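Putative alpha-L-fucosidase (Bacteroides thetaiotaomicron, PDB 4H41) is a putative alpha-L-fucosidase with a TIM-barrel fold that probably hydrolyses fucose-containing host glycans, although its activity is inferred rather than established. Local coordinates at residues B[289-292]-B[293-296]; B[330-333]-B[334-337]; B[84-87]-B[88-91]. All coordinates share one frame; numbering follows the deposited sequence.

Contact 1. Residues B[289-292]-B[293-296]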
loop_
_atom_site.group_PDB
_atom_site.type_symbol
_atom_site.label_atom_id
_atom_site.label_comp_id
_atom_site.label_asym_id
_atom_site.label_seq_id
_atom_site.Cartn_x
_atom_site.Cartn_y
_atom_site.Cartn_z
ATOM N N LYS B 289 2.020 -8.640 -11.821
ATOM C CA LYS B 289 2.814 -8.511 -13.025
ATOM C C LYS B 289 2.132 -9.333 -14.158
ATOM O O LYS B 289 1.851 -10.524 -13.988
ATOM C CB LYS B 289 4.254 -9.023 -12.779
ATOM C CG LYS B 289 5.093 -9.081 -14.041
ATOM C CD LYS B 289 6.525 -9.566 -13.776
ATOM C CE LYS B 289 7.377 -8.606 -13.034
ATOM N NZ LYS B 289 8.802 -9.073 -13.047
ATOM N N PHE B 290 1.839 -8.683 -15.280
ATOM C CA PHE B 290 1.175 -9.331 -16.403
ATOM C C PHE B 290 1.785 -10.703 -16.752
ATOM O O PHE B 290 1.049 -11.678 -16.916
ATOM C CB PHE B 290 1.211 -8.447 -17.652
ATOM C CG PHE B 290 0.683 -9.205 -18.851
ATOM C CD1 PHE B 290 -0.618 -9.692 -18.868
ATOM C CD2 PHE B 290 1.530 -9.573 -19.878
ATOM C CE1 PHE B 290 -1.077 -10.459 -19.946
ATOM C CE2 PHE B 290 1.082 -10.382 -20.923
ATOM C CZ PHE B 290 -0.226 -10.781 -20.964
ATOM N N ASP B 291 3.106 -10.789 -16.857
ATOM C CA ASP B 291 3.729 -12.082 -17.247
ATOM C C ASP B 291 3.419 -13.190 -16.279
ATOM O O ASP B 291 3.269 -14.325 -16.700
ATOM C CB ASP B 291 5.248 -11.985 -17.450
ATOM C CG ASP B 291 5.656 -11.589 -18.864
ATOM O OD1 ASP B 291 4.782 -11.608 -19.769
ATOM O OD2 ASP B 291 6.873 -11.386 -19.093
ATOM N N LYS B 292 3.195 -12.871 -14.994
ATOM C CA LYS B 292 2.798 -13.921 -14.046
ATOM C C LYS B 292 1.382 -14.382 -14.332
ATOM O O LYS B 292 1.113 -15.598 -14.325
ATOM C CB LYS B 292 2.915 -13.436 -12.606
ATOM C CG LYS B 292 4.361 -13.221 -12.166
ATOM C CD LYS B 292 4.430 -12.561 -10.792
ATOM C CE LYS B 292 5.872 -12.274 -10.391
ATOM N NZ LYS B 292 5.912 -11.720 -9.007
ATOM N N LEU B 293 0.464 -13.436 -14.583
ATOM C CA LEU B 293 -0.923 -13.774 -14.911
ATOM C C LEU B 293 -0.928 -14.605 -16.215
ATOM O O LEU B 293 -1.635 -15.616 -16.329
ATOM C CB LEU B 293 -1.771 -12.522 -15.089
ATOM C CG LEU B 293 -3.247 -12.783 -15.417
ATOM C CD1 LEU B 293 -3.934 -13.623 -14.380
ATOM C CD2 LEU B 293 -4.025 -11.480 -15.543
ATOM N N ARG B 294 -0.140 -14.160 -17.190
ATOM C CA ARG B 294 -0.052 -14.820 -18.514
ATOM C C ARG B 294 0.373 -16.273 -18.305
ATOM O O ARG B 294 -0.179 -17.158 -18.901
ATOM C CB ARG B 294 0.946 -14.082 -19.436
ATOM C CG ARG B 294 1.052 -14.728 -20.745
ATOM C CD ARG B 294 2.077 -14.137 -21.663
ATOM N NE ARG B 294 3.372 -13.927 -21.057
ATOM C CZ ARG B 294 4.328 -14.833 -20.880
ATOM N NH1 ARG B 294 4.160 -16.080 -21.295
ATOM N NH2 ARG B 294 5.480 -14.485 -20.343
HETATM N N MSE B 295 1.407 -16.497 -17.518
HETATM C CA MSE B 295 1.890 -17.876 -17.301
HETATM C C MSE B 295 0.809 -18.761 -16.651
HETATM O O MSE B 295 0.691 -19.933 -17.006
HETATM C CB MSE B 295 3.154 -17.850 -16.456
HETATM C CG MSE B 295 4.347 -17.362 -17.214
HETATM SE SE MSE B 295 5.922 -17.494 -15.992
HETATM C CE MSE B 295 5.366 -16.789 -14.322
ATOM N N LYS B 296 -0.011 -18.210 -15.752
ATOM C CA LYS B 296 -1.072 -18.968 -15.090
ATOM C C LYS B 296 -2.175 -19.291 -16.057
ATOM O O LYS B 296 -2.669 -20.424 -16.032
ATOM C CB LYS B 296 -1.598 -18.199 -13.860
ATOM C CG LYS B 296 -0.524 -18.085 -12.796
ATOM C CD LYS B 296 -0.969 -17.473 -11.479
ATOM C CE LYS B 296 -1.674 -16.155 -11.593
ATOM N NZ LYS B 296 -2.146 -15.675 -10.266
#
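Asp291 OD1 receives two N-H groups of Arg294, three residues further along the same helix. Arg294 NE lies 3.0 Å from Asp291 OD1, with an N-H...O angle of 152°, and the bond from NH2 to the same oxygen is weak. OD1 lies practically in the guanidinium plane, yet NE comes to it from above the carboxylate, 48° out of that plane, and the carboxylate and guanidinium planes are perpendicular. This salt bridge is a lateral grip on one oxygen, and Ser98 OG of the second subunit hydrogen-bonds to that same OD1.

A bend at chi3 of Arg294 turns its guanidinium to this position. Phe290, with CG anti to the backbone N, swings its ring under the aliphatic start of the arginine: Arg294 CB is 3.8 Å from Phe290 CZ and 25° off the ring normal, a CH-pi contact displaced toward the rim. The backbone bond from Arg294 N to Phe290 O, 2.8 Å, joins the same two residues.

Lys289 is the N-cap residue, and its O accepts from both Lys292 N and Leu293 N, the first turn of helix 290-302. Further on, Met295 (selenomethionine) lays CG 3.3 Å from Asp291 O. Arg294 NH1 has a second carboxylate partner in Glu298. With an arginine and a serine hydroxyl converging on OD1, Asp291 is probably favoured as the anion at this subunit interface.

Contact 2. Residues B[330-333]-B[334-337]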
loop_
_atom_site.group_PDB
_atom_site.type_symbol
_atom_site.label_atom_id
_atom_site.label_comp_id
_atom_site.label_asym_id
_atom_site.label_seq_id
_atom_site.Cartn_x
_atom_site.Cartn_y
_atom_site.Cartn_z
ATOM N N TYR B 330 -4.655 -4.122 -17.699
ATOM C CA TYR B 330 -5.767 -4.265 -18.660
ATOM C C TYR B 330 -5.261 -4.068 -20.083
ATOM O O TYR B 330 -5.605 -4.845 -20.953
ATOM C CB TYR B 330 -6.835 -3.230 -18.328
ATOM C CG TYR B 330 -8.124 -3.315 -19.116
ATOM C CD1 TYR B 330 -9.181 -4.099 -18.673
ATOM C CD2 TYR B 330 -8.363 -2.457 -20.177
ATOM C CE1 TYR B 330 -10.420 -4.070 -19.299
ATOM C CE2 TYR B 330 -9.594 -2.433 -20.828
ATOM C CZ TYR B 330 -10.630 -3.212 -20.358
ATOM O OH TYR B 330 -11.855 -3.155 -20.980
ATOM N N ASP B 331 -4.395 -3.069 -20.294
ATOM C CA ASP B 331 -3.800 -2.806 -21.611
ATOM C C ASP B 331 -2.884 -3.951 -22.051
ATOM O O ASP B 331 -2.973 -4.370 -23.186
ATOM C CB ASP B 331 -3.031 -1.500 -21.597
ATOM C CG ASP B 331 -3.880 -0.256 -21.414
ATOM O OD1 ASP B 331 -5.126 -0.353 -21.565
ATOM O OD2 ASP B 331 -3.303 0.808 -21.065
ATOM N N ARG B 332 -2.031 -4.465 -21.163
ATOM C CA ARG B 332 -1.135 -5.602 -21.516
ATOM C C ARG B 332 -1.949 -6.844 -21.854
ATOM O O ARG B 332 -1.598 -7.591 -22.779
ATOM C CB ARG B 332 -0.162 -5.924 -20.375
ATOM C CG ARG B 332 0.758 -4.802 -19.908
ATOM C CD ARG B 332 1.822 -4.340 -20.903
ATOM N NE ARG B 332 1.293 -3.549 -22.019
ATOM C CZ ARG B 332 0.813 -2.307 -21.952
ATOM N NH1 ARG B 332 0.824 -1.632 -20.802
ATOM N NH2 ARG B 332 0.332 -1.724 -23.033
ATOM N N TYR B 333 -3.038 -7.067 -21.105
ATOM C CA TYR B 333 -3.967 -8.189 -21.308
ATOM C C TYR B 333 -4.636 -8.091 -22.671
ATOM O O TYR B 333 -4.650 -9.063 -23.444
ATOM C CB TYR B 333 -4.989 -8.189 -20.167
ATOM C CG TYR B 333 -5.989 -9.300 -20.228
ATOM C CD1 TYR B 333 -7.163 -9.161 -20.947
ATOM C CD2 TYR B 333 -5.764 -10.504 -19.568
ATOM C CE1 TYR B 333 -8.097 -10.195 -21.016
ATOM C CE2 TYR B 333 -6.716 -11.526 -19.584
ATOM C CZ TYR B 333 -7.867 -11.377 -20.333
ATOM O OH TYR B 333 -8.760 -12.406 -20.419
ATOM N N ARG B 334 -5.148 -6.918 -23.013
ATOM C CA ARG B 334 -5.771 -6.721 -24.317
ATOM C C ARG B 334 -4.806 -6.900 -25.455
ATOM O O ARG B 334 -5.200 -7.379 -26.527
ATOM C CB ARG B 334 -6.397 -5.317 -24.423
ATOM C CG ARG B 334 -7.667 -5.163 -23.601
ATOM C CD ARG B 334 -8.587 -4.127 -24.181
ATOM N NE ARG B 334 -7.921 -2.834 -24.251
ATOM C CZ ARG B 334 -7.532 -2.208 -25.361
ATOM N NH1 ARG B 334 -7.724 -2.763 -26.553
ATOM N NH2 ARG B 334 -6.961 -1.018 -25.289
ATOM N N GLU B 335 -3.549 -6.472 -25.268
ATOM C CA GLU B 335 -2.554 -6.641 -26.310
ATOM C C GLU B 335 -2.241 -8.132 -26.575
ATOM O O GLU B 335 -2.212 -8.584 -27.711
ATOM C CB GLU B 335 -1.263 -5.877 -25.930
ATOM C CG GLU B 335 -1.448 -4.393 -26.139
ATOM C CD GLU B 335 -0.305 -3.499 -25.704
ATOM O OE1 GLU B 335 0.669 -4.031 -25.128
ATOM O OE2 GLU B 335 -0.442 -2.259 -25.817
ATOM N N TYR B 336 -2.066 -8.900 -25.530
ATOM C CA TYR B 336 -1.769 -10.337 -25.626
ATOM C C TYR B 336 -2.905 -11.127 -26.217
ATOM O O TYR B 336 -2.643 -12.051 -26.982
ATOM C CB TYR B 336 -1.416 -10.854 -24.226
ATOM C CG TYR B 336 -1.174 -12.342 -24.129
ATOM C CD1 TYR B 336 0.050 -12.900 -24.489
ATOM C CD2 TYR B 336 -2.176 -13.202 -23.697
ATOM C CE1 TYR B 336 0.271 -14.277 -24.392
ATOM C CE2 TYR B 336 -1.971 -14.584 -23.630
ATOM C CZ TYR B 336 -0.736 -15.106 -23.919
ATOM O OH TYR B 336 -0.579 -16.467 -23.806
ATOM N N PHE B 337 -4.160 -10.744 -25.915
ATOM C CA PHE B 337 -5.340 -11.421 -26.395
ATOM C C PHE B 337 -5.961 -10.766 -27.619
ATOM O O PHE B 337 -6.992 -11.242 -28.076
ATOM C CB PHE B 337 -6.374 -11.524 -25.271
ATOM C CG PHE B 337 -6.026 -12.634 -24.311
ATOM C CD1 PHE B 337 -5.994 -13.960 -24.741
ATOM C CD2 PHE B 337 -5.803 -12.373 -22.979
ATOM C CE1 PHE B 337 -5.713 -15.001 -23.845
ATOM C CE2 PHE B 337 -5.466 -13.408 -22.089
ATOM C CZ PHE B 337 -5.406 -14.714 -22.532
HETATM O O HOH W 1 -7.495 -0.353 -22.727
#
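Arg332 folds round, through bends at chi2 (-67°) and chi3, to turn its guanidinium toward Glu335 one turn on, whereas Glu335 runs extended beyond CG. The two side chains lie side by side and point the same way. NE and NH2 of Arg332 both donate to Glu335 OE1, the latter at 3.1 Å, and both come from the same face of the carboxylate. A weak bond joins Arg332 NH2 to Glu335 OE2 at 2.9 Å. OE1 lies practically in the guanidinium plane, but the carboxylate is turned 56° against it.

This i to i+3 pair, like the i to i+4 pair of Tyr333 and Phe337, lies on helix 324-337, which follows the final strand of the TIM barrel and packs on helix 290-302. On its inner side Tyr333 has CG anti to its N, while Phe337 has CG beside its N. The two rings meet obliquely, planes 55° apart, with Phe337 CD2 over the centre of the Tyr333 ring and 3.5 Å from Tyr333 CZ. Tyr333 OH bonds to Ile34 N at the start of the first barrel strand.

Arg334, bent at chi3, brings NE to 3.8 Å from Tyr330 CE2. A water bridges its NH2, at 2.7 Å from the water oxygen, to Asp331 OD1, which accepts from that water; Arg334 NH1 turns to Ile339 O.

Contact 3. Residues B[84-87]-B[88-91]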
loop_
_atom_site.group_PDB
_atom_site.type_symbol
_atom_site.label_atom_id
_atom_site.label_comp_id
_atom_site.label_asym_id
_atom_site.label_seq_id
_atom_site.Cartn_x
_atom_site.Cartn_y
_atom_site.Cartn_z
ATOM N N TYR B 84 -27.238 -6.705 1.162
ATOM C CA TYR B 84 -28.645 -6.454 0.835
ATOM C C TYR B 84 -29.447 -6.382 2.157
ATOM O O TYR B 84 -28.941 -6.864 3.176
ATOM C CB TYR B 84 -29.172 -7.557 -0.098
ATOM C CG TYR B 84 -29.369 -8.894 0.582
ATOM C CD1 TYR B 84 -28.292 -9.734 0.834
ATOM C CD2 TYR B 84 -30.632 -9.315 0.983
ATOM C CE1 TYR B 84 -28.460 -10.944 1.500
ATOM C CE2 TYR B 84 -30.817 -10.541 1.619
ATOM C CZ TYR B 84 -29.732 -11.382 1.814
ATOM O OH TYR B 84 -29.869 -12.533 2.544
ATOM N N PRO B 85 -30.686 -5.853 2.143
ATOM C CA PRO B 85 -31.440 -5.686 3.400
ATOM C C PRO B 85 -32.102 -6.986 3.826
ATOM O O PRO B 85 -33.299 -7.171 3.652
ATOM C CB PRO B 85 -32.451 -4.584 3.064
ATOM C CG PRO B 85 -32.689 -4.736 1.613
ATOM C CD PRO B 85 -31.387 -5.215 1.014
ATOM N N SER B 86 -31.290 -7.900 4.356
ATOM C CA SER B 86 -31.726 -9.228 4.783
ATOM C C SER B 86 -32.621 -9.185 6.010
ATOM O O SER B 86 -32.112 -8.917 7.091
ATOM C CB SER B 86 -30.504 -10.086 5.117
ATOM O OG SER B 86 -30.839 -11.256 5.847
ATOM N N PRO B 87 -33.921 -9.554 5.930
ATOM C CA PRO B 87 -34.735 -9.580 7.154
ATOM C C PRO B 87 -34.129 -10.501 8.219
ATOM O O PRO B 87 -34.085 -10.142 9.382
ATOM C CB PRO B 87 -36.106 -10.100 6.667
ATOM C CG PRO B 87 -36.133 -9.769 5.238
ATOM C CD PRO B 87 -34.731 -9.885 4.744
ATOM N N TYR B 88 -33.564 -11.640 7.813
ATOM C CA TYR B 88 -32.967 -12.576 8.769
ATOM C C TYR B 88 -31.725 -11.999 9.451
ATOM O O TYR B 88 -31.647 -12.031 10.676
ATOM C CB TYR B 88 -32.622 -13.904 8.072
ATOM C CG TYR B 88 -31.855 -14.865 8.953
ATOM C CD1 TYR B 88 -32.497 -15.592 9.942
ATOM C CD2 TYR B 88 -30.487 -15.050 8.793
ATOM C CE1 TYR B 88 -31.799 -16.488 10.748
ATOM C CE2 TYR B 88 -29.774 -15.912 9.616
ATOM C CZ TYR B 88 -30.435 -16.644 10.583
ATOM O OH TYR B 88 -29.759 -17.539 11.377
ATOM N N LEU B 89 -30.742 -11.506 8.673
ATOM C CA LEU B 89 -29.502 -10.995 9.254
ATOM C C LEU B 89 -29.755 -9.728 10.076
ATOM O O LEU B 89 -29.131 -9.552 11.112
ATOM C CB LEU B 89 -28.451 -10.737 8.176
ATOM C CG LEU B 89 -27.954 -11.980 7.403
ATOM C CD1 LEU B 89 -27.042 -11.588 6.275
ATOM C CD2 LEU B 89 -27.241 -12.983 8.328
ATOM N N LEU B 90 -30.734 -8.910 9.685
ATOM C CA LEU B 90 -31.087 -7.732 10.478
ATOM C C LEU B 90 -31.647 -8.151 11.843
ATOM O O LEU B 90 -31.310 -7.536 12.859
ATOM C CB LEU B 90 -32.095 -6.858 9.733
ATOM C CG LEU B 90 -31.503 -6.072 8.566
ATOM C CD1 LEU B 90 -32.620 -5.542 7.660
ATOM C CD2 LEU B 90 -30.607 -4.919 9.064
ATOM N N LYS B 91 -32.447 -9.225 11.892
ATOM C CA LYS B 91 -32.972 -9.739 13.166
ATOM C C LYS B 91 -31.858 -10.298 14.047
ATOM O O LYS B 91 -31.974 -10.239 15.264
ATOM C CB LYS B 91 -34.040 -10.824 12.959
ATOM C CG LYS B 91 -35.361 -10.293 12.450
ATOM C CD LYS B 91 -36.379 -11.425 12.139
ATOM C CE LYS B 91 -36.835 -11.416 10.692
ATOM N NZ LYS B 91 -37.978 -12.332 10.439
#
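Tyr88, the first residue after Pro87 in the helix, keeps its CB 3.9 Å from Ser86 OG. Its ring stacks with that of Tyr141 on helix 136-151, and its OH bonds to Asp138.

Leu89 makes the capping contact: its N donates to Ser86 OG at 2.8 Å with a nearly straight angle of 170°. The serine hydroxyl is delivered there because OG stands anti to the Ser86 N (chi1 165°), beside the carbonyl carbon. Leu89 CG also rests 3.4 Å from Ser86 OG, and Glu145 OE2 is a further hydrogen-bond partner of that hydroxyl.

Leu90 takes over the backbone of the same serine. Its N bonds to Ser86 O at 2.9 Å and 163°, while its CG packs 3.3 Å from Ser86 O.

Lys91 completes the turn, its N donating to Pro87 O at 3.1 Å. A bend at chi3 returns CE to 3.3 Å from that same Pro87 O.

Ser86 thus uses its hydroxyl and its carbonyl on successive N-H groups. With Pro87 in the first turn and an inverse gamma turn centred on Pro85 just before it, the arrangement is a serine N-cap opening the short helix 87-91.

In the fold
Contacts 1 and 2 are neighbours, their centres 11 Å apart, on two helices that pack together on the outside of the barrel. Between them Arg294 CD lies 3.3 Å from Tyr336 CE1, and Phe290 CZ 3.5 Å from Tyr336 CB. Both also face the second subunit: Asn50 of that subunit bonds to Phe290 N through its side chain and to Arg332 NH1 through its carbonyl. Contact 3 lies on the opposite side of the chain's centre, its own centre 40 Å from contact 1 and 41 Å from contact 2, and its Pro85 packs on Ile25 of the third subunit. The side chain of Lys292 is about 6 Å from a bound pentaethylene glycol, probably from the crystallisation liquor.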